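Local coordinates for cytochrome C-type biogenesis protein ccmF (Thermus thermophilus, PDB 6ZMQ) that acts as a membrane-bound cytochrome c heme lyase that binds heme b and probably helps join heme to apocytochrome c during cytochrome maturation, at residues 249-254 with 591-596; 562-567 with 576-581; 606-611 with 618-623. One frame throughout, in Å; residues are numbered along the deposited sequence.

Interaction 1 of 3, residues 249-254 with 591-596; sequences LGWGGY and APKVIY. With LMT (dodecyl-beta-D-maltoside), chain D.
Lys-593 and Trp-251 meet in a cation-pi contact between the beta-rich domain and the loop that follows helix 224-247. That loop opens the tryptophan-rich WWD motif of this heme-handling family, although the contact lies away from the heme-binding residues. Along 591-596 the first residue to engage is Lys-593. Its NZ lies 3.7 Å from the centroid of the six-membered ring of Trp-251 and 24° off the ring normal, which puts the charge over the face. It is displaced toward the rim, with Trp-251 CZ2 the nearest ring atom at 3.4 Å from NZ. The lysine chain crosses the indole at about a right angle; a bend at chi4 (-65°) turns NZ to the ring. At the indole's edge, in its plane, sits Leu-249 CD1. A long, weak ion pair with Asp-610 brings a negative charge near the ammonium. Farther along the loop, Tyr-254 CE1 lies 3.6 Å from C2 of a dodecyl maltoside. Val-594 lies beside Gly-250, their CA atoms 5.7 Å apart, but its backbone bonds to His-580 of the neighbouring strand. No hydrogen bond joins the two segments. Ile-595 directs its side chain at Gly-250, where the helix has ended. The positive phi (63°) suits a glycine, and a side chain there would probably crowd the isoleucine. Ile-595 CG2 lies 3.7 Å from both CA and O of Gly-250.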
loop_
_atom_site.group_PDB
_atom_site.type_symbol
_atom_site.label_atom_id
_atom_site.label_comp_id
_atom_site.label_asym_id
_atom_site.label_seq_id
_atom_site.Cartn_x
_atom_site.Cartn_y
_atom_site.Cartn_z
ATOM N N LEU A 249 -15.331 -6.604 2.083
ATOM C CA LEU A 249 -15.849 -6.779 0.733
ATOM C C LEU A 249 -16.316 -8.206 0.520
ATOM O O LEU A 249 -17.237 -8.432 -0.274
ATOM C CB LEU A 249 -14.790 -6.388 -0.312
ATOM C CG LEU A 249 -15.130 -6.197 -1.802
ATOM C CD1 LEU A 249 -15.025 -7.490 -2.613
ATOM C CD2 LEU A 249 -16.510 -5.556 -1.997
ATOM N N GLY A 250 -15.731 -9.146 1.258
ATOM C CA GLY A 250 -16.292 -10.456 1.506
ATOM C C GLY A 250 -16.495 -11.361 0.313
ATOM O O GLY A 250 -17.535 -12.016 0.203
ATOM N N TRP A 251 -15.511 -11.429 -0.575
ATOM C CA TRP A 251 -15.502 -12.449 -1.612
ATOM C C TRP A 251 -14.532 -13.564 -1.244
ATOM O O TRP A 251 -13.902 -14.175 -2.112
ATOM C CB TRP A 251 -15.187 -11.862 -2.985
ATOM C CG TRP A 251 -16.438 -11.491 -3.709
ATOM C CD1 TRP A 251 -16.942 -10.238 -3.912
ATOM C CD2 TRP A 251 -17.403 -12.404 -4.243
ATOM N NE1 TRP A 251 -18.138 -10.316 -4.590
ATOM C CE2 TRP A 251 -18.445 -11.637 -4.800
ATOM C CE3 TRP A 251 -17.473 -13.802 -4.328
ATOM C CZ2 TRP A 251 -19.545 -12.221 -5.428
ATOM C CZ3 TRP A 251 -18.561 -14.376 -4.945
ATOM C CH2 TRP A 251 -19.584 -13.590 -5.488
ATOM N N GLY A 252 -14.441 -13.821 0.059
ATOM C CA GLY A 252 -13.790 -15.008 0.613
ATOM C C GLY A 252 -12.322 -15.164 0.295
ATOM O O GLY A 252 -11.854 -16.285 0.084
ATOM N N GLY A 253 -11.579 -14.071 0.264
ATOM C CA GLY A 253 -10.174 -14.181 -0.069
ATOM C C GLY A 253 -9.457 -12.890 0.232
ATOM O O GLY A 253 -10.049 -11.815 0.112
ATOM N N TYR A 254 -8.181 -12.966 0.598
ATOM C CA TYR A 254 -7.432 -11.775 0.953
ATOM C C TYR A 254 -6.720 -11.164 -0.242
ATOM O O TYR A 254 -6.385 -9.977 -0.209
ATOM C CB TYR A 254 -6.418 -12.096 2.065
ATOM C CG TYR A 254 -5.648 -13.405 1.915
ATOM C CD1 TYR A 254 -4.599 -13.530 1.001
ATOM C CD2 TYR A 254 -5.973 -14.513 2.690
ATOM C CE1 TYR A 254 -3.897 -14.721 0.868
ATOM C CE2 TYR A 254 -5.276 -15.705 2.569
ATOM C CZ TYR A 254 -4.243 -15.803 1.655
ATOM O OH TYR A 254 -3.560 -16.991 1.532
ATOM N N ALA A 591 -27.085 -7.014 -4.991
ATOM C CA ALA A 591 -26.945 -7.761 -3.755
ATOM C C ALA A 591 -25.474 -8.014 -3.411
ATOM O O ALA A 591 -24.935 -9.076 -3.760
ATOM C CB ALA A 591 -27.711 -9.080 -3.891
ATOM N N PRO A 592 -24.757 -7.073 -2.726
ATOM C CA PRO A 592 -23.470 -7.457 -2.143
ATOM C C PRO A 592 -23.611 -7.955 -0.714
ATOM O O PRO A 592 -24.508 -7.553 0.049
ATOM C CB PRO A 592 -22.644 -6.168 -2.228
ATOM C CG PRO A 592 -23.621 -5.122 -2.062
ATOM C CD PRO A 592 -24.854 -5.600 -2.778
ATOM N N LYS A 593 -22.735 -8.893 -0.384
ATOM C CA LYS A 593 -22.676 -9.520 0.920
ATOM C C LYS A 593 -21.778 -8.718 1.858
ATOM O O LYS A 593 -20.889 -7.975 1.424
ATOM C CB LYS A 593 -22.125 -10.938 0.774
ATOM C CG LYS A 593 -22.937 -11.775 -0.186
ATOM C CD LYS A 593 -22.405 -13.157 -0.423
ATOM C CE LYS A 593 -21.114 -13.108 -1.221
ATOM N NZ LYS A 593 -21.337 -12.587 -2.589
ATOM N N VAL A 594 -22.022 -8.879 3.162
ATOM C CA VAL A 594 -20.978 -8.747 4.180
ATOM C C VAL A 594 -21.040 -9.998 5.059
ATOM O O VAL A 594 -22.098 -10.369 5.613
ATOM C CB VAL A 594 -21.038 -7.452 5.013
ATOM C CG1 VAL A 594 -20.429 -6.284 4.255
ATOM C CG2 VAL A 594 -22.380 -7.088 5.394
ATOM N N ILE A 595 -19.911 -10.676 5.126
ATOM C CA ILE A 595 -19.733 -11.969 5.765
ATOM C C ILE A 595 -19.649 -11.805 7.275
ATOM O O ILE A 595 -19.276 -10.741 7.788
ATOM C CB ILE A 595 -18.471 -12.623 5.160
ATOM C CG1 ILE A 595 -17.210 -11.800 5.393
ATOM C CG2 ILE A 595 -18.505 -12.521 3.694
ATOM C CD1 ILE A 595 -16.288 -12.237 6.473
ATOM N N TYR A 596 -20.011 -12.853 8.007
ATOM C CA TYR A 596 -19.677 -12.886 9.426
ATOM C C TYR A 596 -18.621 -13.956 9.650
ATOM O O TYR A 596 -18.651 -15.014 9.008
ATOM C CB TYR A 596 -20.908 -13.092 10.319
ATOM C CG TYR A 596 -20.575 -13.490 11.748
ATOM C CD1 TYR A 596 -20.048 -12.561 12.647
ATOM C CD2 TYR A 596 -20.686 -14.816 12.165
ATOM C CE1 TYR A 596 -19.706 -12.928 13.939
ATOM C CE2 TYR A 596 -20.365 -15.184 13.452
ATOM C CZ TYR A 596 -19.861 -14.242 14.335
ATOM O OH TYR A 596 -19.522 -14.605 15.619
HETATM C C1B LMT D . -10.135 -18.230 -5.270
HETATM C C2B LMT D . -10.060 -19.420 -6.281
HETATM C C3B LMT D . -11.392 -20.226 -6.437
HETATM C C4B LMT D . -12.526 -19.819 -5.457
HETATM C C5B LMT D . -12.611 -18.285 -5.529
HETATM C C6B LMT D . -13.818 -17.796 -4.739
HETATM O O1B LMT D . -9.161 -17.263 -5.590
HETATM O O2B LMT D . -9.673 -18.897 -7.487
HETATM O O3B LMT D . -11.152 -21.571 -6.411
HETATM O "O4'" LMT D . -13.728 -20.372 -5.839
HETATM O O5B LMT D . -11.411 -17.604 -5.127
HETATM O O6B LMT D . -14.968 -18.310 -5.277
HETATM C "C1'" LMT D . -5.255 -16.132 -4.274
HETATM C "C2'" LMT D . -5.354 -17.297 -5.311
HETATM C "C3'" LMT D . -6.772 -17.326 -5.970
HETATM C "C4'" LMT D . -7.907 -17.301 -4.922
HETATM C "C5'" LMT D . -7.647 -15.969 -4.173
HETATM C "C6'" LMT D . -8.736 -15.500 -3.248
HETATM O "O1'" LMT D . -4.202 -16.349 -3.415
HETATM O "O2'" LMT D . -4.434 -17.103 -6.306
HETATM O "O3'" LMT D . -6.899 -18.408 -6.786
HETATM O "O5'" LMT D . -6.431 -16.073 -3.447
HETATM O "O6'" LMT D . -8.707 -16.361 -2.185
HETATM C C1 LMT D . -2.984 -15.680 -3.708
HETATM C C2 LMT D . -2.357 -15.370 -2.375
HETATM C C3 LMT D . -0.863 -15.481 -2.270
HETATM C C4 LMT D . -0.227 -14.175 -2.690
HETATM C C5 LMT D . 1.263 -14.275 -2.547
HETATM C C6 LMT D . 1.927 -13.002 -2.112
HETATM C C7 LMT D . 1.268 -12.439 -0.883
HETATM C C8 LMT D . 2.309 -11.876 0.021
HETATM C C9 LMT D . 1.985 -10.497 0.493
HETATM C C10 LMT D . 3.121 -10.017 1.346
HETATM C C11 LMT D . 2.790 -8.684 1.928
HETATM C C12 LMT D . 3.382 -8.525 3.285
#

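Interaction 2 of 3, residues 562-567 with 576-581; sequences AVEALL and RPRLHF
Leu-567 N gives Pro-577 O a nearly straight hydrogen bond of 2.9 Å, and at the far end of the pairing Val-563 N does the same to Phe-581 O at 3.0 Å. Between them the bond from Ala-565 N to Leu-579 O is weak, at 3.4 Å. These are the rungs of an antiparallel beta hairpin, in which the segments 562-566 and 578-581 run at 148° to each other. Side chains sort by face. On one, Ala-565 CB lies against Leu-579, whose CD2 also reaches Leu-567 CD1, 3.7 Å away and just beyond the strand end; the two leucines cross at about a right angle. On the other are Glu-564, Leu-566, Arg-578 and His-580. Leu-566 CD2 sits over one face of the Arg-578 guanidinium, offset toward its rim, with NH1 of Arg-578 3.4 Å from that methyl. In Glu-564 a bend at chi2 (-69°) folds CD back from the extended course; its OE2 lies over the face of the His-580 ring, 3.5 Å from CE1, with carboxylate and ring planes 73° apart. Glu-564 OE1 stays 5.2 Å from Arg-578 NH1, so the opposite charges do not touch, though the arginine would probably still favour an ionised carboxylate. Farther out, Tyr-582 meets the His-580 ring and Phe-609 meets that of Phe-581. The hairpin forms the middle of a four-stranded antiparallel sheet: strand 554-556 flanks 561-566, and short strand 593-594 flanks 578-581.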
loop_
_atom_site.group_PDB
_atom_site.type_symbol
_atom_site.label_atom_id
_atom_site.label_comp_id
_atom_site.label_asym_id
_atom_site.label_seq_id
_atom_site.Cartn_x
_atom_site.Cartn_y
_atom_site.Cartn_z
ATOM N N ALA A 562 -31.337 -4.397 5.024
ATOM C CA ALA A 562 -30.486 -5.552 5.238
ATOM C C ALA A 562 -31.328 -6.794 5.484
ATOM O O ALA A 562 -32.425 -6.726 6.044
ATOM C CB ALA A 562 -29.544 -5.307 6.414
ATOM N N VAL A 563 -30.806 -7.939 5.050
ATOM C CA VAL A 563 -31.475 -9.210 5.294
ATOM C C VAL A 563 -30.488 -10.237 5.827
ATOM O O VAL A 563 -29.264 -10.108 5.682
ATOM C CB VAL A 563 -32.229 -9.749 4.056
ATOM C CG1 VAL A 563 -33.565 -9.023 3.875
ATOM C CG2 VAL A 563 -31.384 -9.580 2.822
ATOM N N GLU A 564 -31.055 -11.274 6.443
ATOM C CA GLU A 564 -30.410 -12.080 7.466
ATOM C C GLU A 564 -30.486 -13.556 7.117
ATOM O O GLU A 564 -31.365 -13.976 6.369
ATOM C CB GLU A 564 -31.101 -11.840 8.834
ATOM C CG GLU A 564 -30.759 -10.519 9.491
ATOM C CD GLU A 564 -29.334 -10.444 9.960
ATOM O OE1 GLU A 564 -28.708 -11.505 10.173
ATOM O OE2 GLU A 564 -28.819 -9.315 10.062
ATOM N N ALA A 565 -29.512 -14.321 7.600
ATOM C CA ALA A 565 -29.644 -15.762 7.803
ATOM C C ALA A 565 -29.179 -16.067 9.224
ATOM O O ALA A 565 -27.980 -15.995 9.519
ATOM C CB ALA A 565 -28.838 -16.558 6.777
ATOM N N LEU A 566 -30.122 -16.409 10.101
ATOM C CA LEU A 566 -29.819 -16.727 11.494
ATOM C C LEU A 566 -29.597 -18.228 11.608
ATOM O O LEU A 566 -30.463 -19.024 11.234
ATOM C CB LEU A 566 -30.938 -16.285 12.427
ATOM C CG LEU A 566 -31.541 -14.913 12.193
ATOM C CD1 LEU A 566 -32.597 -15.054 11.120
ATOM C CD2 LEU A 566 -32.115 -14.383 13.463
ATOM N N LEU A 567 -28.429 -18.612 12.094
ATOM C CA LEU A 567 -28.005 -20.001 12.139
ATOM C C LEU A 567 -27.965 -20.456 13.598
ATOM O O LEU A 567 -28.285 -19.680 14.497
ATOM C CB LEU A 567 -26.650 -20.158 11.439
ATOM C CG LEU A 567 -26.530 -20.294 9.902
ATOM C CD1 LEU A 567 -27.374 -19.332 9.040
ATOM C CD2 LEU A 567 -25.068 -20.128 9.523
ATOM N N ARG A 576 -25.860 -19.278 17.570
ATOM C CA ARG A 576 -26.654 -18.246 16.920
ATOM C C ARG A 576 -25.877 -17.139 16.200
ATOM O O ARG A 576 -25.762 -16.018 16.707
ATOM C CB ARG A 576 -27.636 -17.648 17.933
ATOM C CG ARG A 576 -28.925 -17.121 17.340
ATOM C CD ARG A 576 -29.545 -16.009 18.183
ATOM N NE ARG A 576 -28.686 -14.850 18.375
ATOM C CZ ARG A 576 -28.076 -14.536 19.514
ATOM N NH1 ARG A 576 -27.434 -13.381 19.626
ATOM N NH2 ARG A 576 -28.157 -15.349 20.561
ATOM N N PRO A 577 -25.299 -17.424 15.021
ATOM C CA PRO A 577 -24.698 -16.354 14.221
ATOM C C PRO A 577 -25.631 -15.832 13.134
ATOM O O PRO A 577 -26.650 -16.440 12.791
ATOM C CB PRO A 577 -23.479 -17.053 13.607
ATOM C CG PRO A 577 -24.019 -18.357 13.287
ATOM C CD PRO A 577 -24.827 -18.731 14.515
ATOM N N ARG A 578 -25.253 -14.669 12.592
ATOM C CA ARG A 578 -26.096 -13.874 11.699
ATOM C C ARG A 578 -25.262 -13.219 10.599
ATOM O O ARG A 578 -24.825 -12.074 10.758
ATOM C CB ARG A 578 -26.835 -12.797 12.510
ATOM C CG ARG A 578 -27.938 -13.247 13.494
ATOM C CD ARG A 578 -27.872 -12.405 14.769
ATOM N NE ARG A 578 -28.735 -12.887 15.844
ATOM C CZ ARG A 578 -30.030 -12.594 15.935
ATOM N NH1 ARG A 578 -30.582 -11.759 15.064
ATOM N NH2 ARG A 578 -30.761 -13.068 16.932
ATOM N N LEU A 579 -25.102 -13.907 9.465
ATOM C CA LEU A 579 -24.445 -13.358 8.279
ATOM C C LEU A 579 -25.392 -12.426 7.533
ATOM O O LEU A 579 -26.611 -12.490 7.713
ATOM C CB LEU A 579 -23.995 -14.475 7.341
ATOM C CG LEU A 579 -25.129 -15.443 7.014
ATOM C CD1 LEU A 579 -24.931 -16.019 5.673
ATOM C CD2 LEU A 579 -25.183 -16.588 8.020
ATOM N N HIS A 580 -24.843 -11.554 6.676
ATOM C CA HIS A 580 -25.644 -10.421 6.247
ATOM C C HIS A 580 -25.809 -10.392 4.730
ATOM O O HIS A 580 -25.141 -11.126 3.995
ATOM C CB HIS A 580 -24.960 -9.159 6.738
ATOM C CG HIS A 580 -25.875 -8.098 7.256
ATOM N ND1 HIS A 580 -25.939 -7.786 8.597
ATOM C CD2 HIS A 580 -26.692 -7.222 6.628
ATOM C CE1 HIS A 580 -26.793 -6.797 8.778
ATOM N NE2 HIS A 580 -27.266 -6.438 7.600
ATOM N N PHE A 581 -26.719 -9.534 4.265
ATOM C CA PHE A 581 -26.886 -9.314 2.830
ATOM C C PHE A 581 -27.507 -7.947 2.623
ATOM O O PHE A 581 -28.376 -7.552 3.408
ATOM C CB PHE A 581 -27.807 -10.365 2.214
ATOM C CG PHE A 581 -27.398 -10.815 0.852
ATOM C CD1 PHE A 581 -26.780 -9.949 -0.034
ATOM C CD2 PHE A 581 -27.663 -12.110 0.445
ATOM C CE1 PHE A 581 -26.412 -10.374 -1.286
ATOM C CE2 PHE A 581 -27.291 -12.541 -0.812
ATOM C CZ PHE A 581 -26.666 -11.673 -1.683
#

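Interaction 3 of 3, residues 606-611 with 618-623; sequences LMDFDR and SLRLIV. With LMT (dodecyl-beta-D-maltoside), chain D.
The beta hairpin of strands 603-608 and 617-625 pairs Leu-606 with Ile-622 and Asp-608 with Arg-620. Each pair exchanges two backbone hydrogen bonds, among them Asp-608 N to Arg-620 O at 2.8 Å. Past Phe-609 the register slips by one residue, Asp-610 being the extra one, and Ser-618 N bonds to Arg-611 O at 3.0 Å. Leu-606 CB packs 3.6 Å from Ile-622 CG1. Arg-620 CG is anti to the backbone N (chi1 175°), and its side chain runs beside that of Asp-608, pointing the same way. Arg-620 NE lies 3.8 Å from both Asp-608 OD2 and Asp-610 OD2. Both salt bridges are long. The Asp-608 carboxylate is turned 38° from the guanidinium plane and that of Asp-610 80°, its oxygen well out of that plane with no N-H directed at it. Arg-620 NH2 comes within 3.4 Å of O6B of a dodecyl maltoside. An alanine at Arg-620 would probably leave both aspartates without this shared positive charge and open a gap beside the detergent headgroup. Ser-618 OG bonds to Lys-532 O of strand 528-534. With 603-608 on one flank and 528-534 on the other, 617-625 is an inner strand of an antiparallel sheet.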
loop_
_atom_site.group_PDB
_atom_site.type_symbol
_atom_site.label_atom_id
_atom_site.label_comp_id
_atom_site.label_asym_id
_atom_site.label_seq_id
_atom_site.Cartn_x
_atom_site.Cartn_y
_atom_site.Cartn_z
ATOM N N LEU A 606 -15.453 -18.406 7.638
ATOM C CA LEU A 606 -16.153 -17.313 6.964
ATOM C C LEU A 606 -17.519 -17.757 6.455
ATOM O O LEU A 606 -17.613 -18.708 5.664
ATOM C CB LEU A 606 -15.307 -16.748 5.822
ATOM C CG LEU A 606 -15.735 -15.569 4.930
ATOM C CD1 LEU A 606 -14.480 -14.903 4.435
ATOM C CD2 LEU A 606 -16.621 -15.879 3.702
ATOM N N MET A 607 -18.557 -16.998 6.827
ATOM C CA MET A 607 -19.948 -17.344 6.560
ATOM C C MET A 607 -20.572 -16.318 5.625
ATOM O O MET A 607 -20.569 -15.109 5.923
ATOM C CB MET A 607 -20.724 -17.449 7.870
ATOM C CG MET A 607 -20.848 -18.873 8.360
ATOM S SD MET A 607 -20.732 -18.892 10.144
ATOM C CE MET A 607 -19.013 -18.384 10.246
ATOM N N ASP A 608 -21.148 -16.835 4.529
ATOM C CA ASP A 608 -21.560 -16.164 3.307
ATOM C C ASP A 608 -23.000 -16.505 2.955
ATOM O O ASP A 608 -23.492 -17.593 3.268
ATOM C CB ASP A 608 -20.658 -16.601 2.142
ATOM C CG ASP A 608 -20.157 -15.452 1.335
ATOM O OD1 ASP A 608 -20.354 -14.325 1.795
ATOM O OD2 ASP A 608 -19.556 -15.674 0.262
ATOM N N PHE A 609 -23.656 -15.567 2.301
ATOM C CA PHE A 609 -25.091 -15.715 1.978
ATOM C C PHE A 609 -25.327 -16.254 0.564
ATOM O O PHE A 609 -26.080 -17.214 0.452
ATOM C CB PHE A 609 -25.762 -14.375 2.209
ATOM C CG PHE A 609 -27.164 -14.555 2.694
ATOM C CD1 PHE A 609 -28.003 -15.441 2.054
ATOM C CD2 PHE A 609 -27.663 -13.777 3.716
ATOM C CE1 PHE A 609 -29.312 -15.592 2.467
ATOM C CE2 PHE A 609 -28.973 -13.927 4.126
ATOM C CZ PHE A 609 -29.792 -14.840 3.507
ATOM N N ASP A 610 -24.694 -15.632 -0.434
ATOM C CA ASP A 610 -24.736 -15.962 -1.886
ATOM C C ASP A 610 -26.018 -15.418 -2.506
ATOM O O ASP A 610 -25.937 -14.397 -3.151
ATOM C CB ASP A 610 -24.280 -17.379 -2.195
ATOM C CG ASP A 610 -22.781 -17.446 -2.273
ATOM O OD1 ASP A 610 -22.170 -16.414 -2.162
ATOM O OD2 ASP A 610 -22.265 -18.524 -2.460
ATOM N N ARG A 611 -27.065 -16.208 -2.570
ATOM C CA ARG A 611 -28.387 -15.623 -2.841
ATOM C C ARG A 611 -29.365 -15.914 -1.716
ATOM O O ARG A 611 -29.480 -17.046 -1.271
ATOM C CB ARG A 611 -28.959 -16.176 -4.140
ATOM C CG ARG A 611 -30.400 -16.643 -4.019
ATOM C CD ARG A 611 -30.888 -16.871 -5.422
ATOM N NE ARG A 611 -30.747 -15.586 -6.062
ATOM C CZ ARG A 611 -31.380 -14.521 -5.639
ATOM N NH1 ARG A 611 -31.225 -13.362 -6.249
ATOM N NH2 ARG A 611 -32.167 -14.625 -4.596
ATOM N N SER A 618 -30.058 -19.519 0.255
ATOM C CA SER A 618 -28.816 -20.258 0.070
ATOM C C SER A 618 -27.770 -19.781 1.069
ATOM O O SER A 618 -27.968 -18.790 1.776
ATOM C CB SER A 618 -28.281 -20.105 -1.358
ATOM O OG SER A 618 -26.897 -20.413 -1.424
ATOM N N LEU A 619 -26.677 -20.542 1.166
ATOM C CA LEU A 619 -25.549 -20.234 2.032
ATOM C C LEU A 619 -24.251 -20.696 1.376
ATOM O O LEU A 619 -24.244 -21.652 0.597
ATOM C CB LEU A 619 -25.684 -20.922 3.391
ATOM C CG LEU A 619 -26.492 -20.260 4.503
ATOM C CD1 LEU A 619 -27.906 -20.794 4.472
ATOM C CD2 LEU A 619 -25.859 -20.529 5.845
ATOM N N ARG A 620 -23.150 -20.014 1.692
ATOM C CA ARG A 620 -21.807 -20.504 1.394
ATOM C C ARG A 620 -20.963 -20.426 2.663
ATOM O O ARG A 620 -21.033 -19.448 3.411
ATOM C CB ARG A 620 -21.149 -19.718 0.234
ATOM C CG ARG A 620 -19.684 -20.093 -0.054
ATOM C CD ARG A 620 -19.293 -19.948 -1.519
ATOM N NE ARG A 620 -18.504 -18.749 -1.801
ATOM C CZ ARG A 620 -18.167 -18.352 -3.026
ATOM N NH1 ARG A 620 -18.546 -19.060 -4.082
ATOM N NH2 ARG A 620 -17.450 -17.249 -3.202
ATOM N N LEU A 621 -20.185 -21.473 2.930
ATOM C CA LEU A 621 -19.327 -21.485 4.118
ATOM C C LEU A 621 -17.940 -21.924 3.657
ATOM O O LEU A 621 -17.790 -23.003 3.061
ATOM C CB LEU A 621 -19.910 -22.375 5.217
ATOM C CG LEU A 621 -19.296 -22.625 6.609
ATOM C CD1 LEU A 621 -18.379 -23.801 6.625
ATOM C CD2 LEU A 621 -18.580 -21.418 7.178
ATOM N N ILE A 622 -16.928 -21.005 3.831
ATOM C CA ILE A 622 -15.544 -21.346 3.506
ATOM C C ILE A 622 -14.736 -21.477 4.798
ATOM O O ILE A 622 -14.979 -20.791 5.808
ATOM C CB ILE A 622 -14.933 -20.349 2.481
ATOM C CG1 ILE A 622 -14.612 -18.969 3.046
ATOM C CG2 ILE A 622 -15.897 -20.115 1.334
ATOM C CD1 ILE A 622 -13.152 -18.714 3.425
ATOM N N VAL A 623 -13.763 -22.391 4.757
ATOM C CA VAL A 623 -12.985 -22.807 5.920
ATOM C C VAL A 623 -11.507 -22.771 5.543
ATOM O O VAL A 623 -11.080 -23.442 4.589
ATOM C CB VAL A 623 -13.409 -24.206 6.411
ATOM C CG1 VAL A 623 -12.383 -24.786 7.348
ATOM C CG2 VAL A 623 -14.753 -24.165 7.095
HETATM C C1B LMT D . -10.135 -18.230 -5.270
HETATM C C2B LMT D . -10.060 -19.420 -6.281
HETATM C C3B LMT D . -11.392 -20.226 -6.437
HETATM C C4B LMT D . -12.526 -19.819 -5.457
HETATM C C5B LMT D . -12.611 -18.285 -5.529
HETATM C C6B LMT D . -13.818 -17.796 -4.739
HETATM O O1B LMT D . -9.161 -17.263 -5.590
HETATM O O2B LMT D . -9.673 -18.897 -7.487
HETATM O O3B LMT D . -11.152 -21.571 -6.411
HETATM O "O4'" LMT D . -13.728 -20.372 -5.839
HETATM O O5B LMT D . -11.411 -17.604 -5.127
HETATM O O6B LMT D . -14.968 -18.310 -5.277
HETATM C "C1'" LMT D . -5.255 -16.132 -4.274
HETATM C "C2'" LMT D . -5.354 -17.297 -5.311
HETATM C "C3'" LMT D . -6.772 -17.326 -5.970
HETATM C "C4'" LMT D . -7.907 -17.301 -4.922
HETATM C "C5'" LMT D . -7.647 -15.969 -4.173
HETATM C "C6'" LMT D . -8.736 -15.500 -3.248
HETATM O "O1'" LMT D . -4.202 -16.349 -3.415
HETATM O "O2'" LMT D . -4.434 -17.103 -6.306
HETATM O "O3'" LMT D . -6.899 -18.408 -6.786
HETATM O "O5'" LMT D . -6.431 -16.073 -3.447
HETATM O "O6'" LMT D . -8.707 -16.361 -2.185
HETATM C C1 LMT D . -2.984 -15.680 -3.708
HETATM C C2 LMT D . -2.357 -15.370 -2.375
HETATM C C3 LMT D . -0.863 -15.481 -2.270
HETATM C C4 LMT D . -0.227 -14.175 -2.690
HETATM C C5 LMT D . 1.263 -14.275 -2.547
HETATM C C6 LMT D . 1.927 -13.002 -2.112
HETATM C C7 LMT D . 1.268 -12.439 -0.883
HETATM C C8 LMT D . 2.309 -11.876 0.021
HETATM C C9 LMT D . 1.985 -10.497 0.493
HETATM C C10 LMT D . 3.121 -10.017 1.346
HETATM C C11 LMT D . 2.790 -8.684 1.928
HETATM C C12 LMT D . 3.382 -8.525 3.285
#

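How the interactions relate
Interactions 2 and 3 are both antiparallel hairpins, held by backbone bonds between strands close in sequence; interaction 1 joins segments 337 residues apart, without a hydrogen bond, through a charge over a ring and a methyl against a glycine. Interaction 3 is the buried one and adds a network of long salt bridges on one face; 1 and 2 are partly exposed, and in 2 the charged groups of Glu-564 and Arg-578 do not meet. Residues 591-596 link the hairpins: Val-594 probably bonds to His-580, and Tyr-596 to Met-607. The hairpins also pack directly, through Phe-581 and Phe-609. Interaction 1 joins this beta-rich part to the helical part, and touches the same detergent as interaction 3.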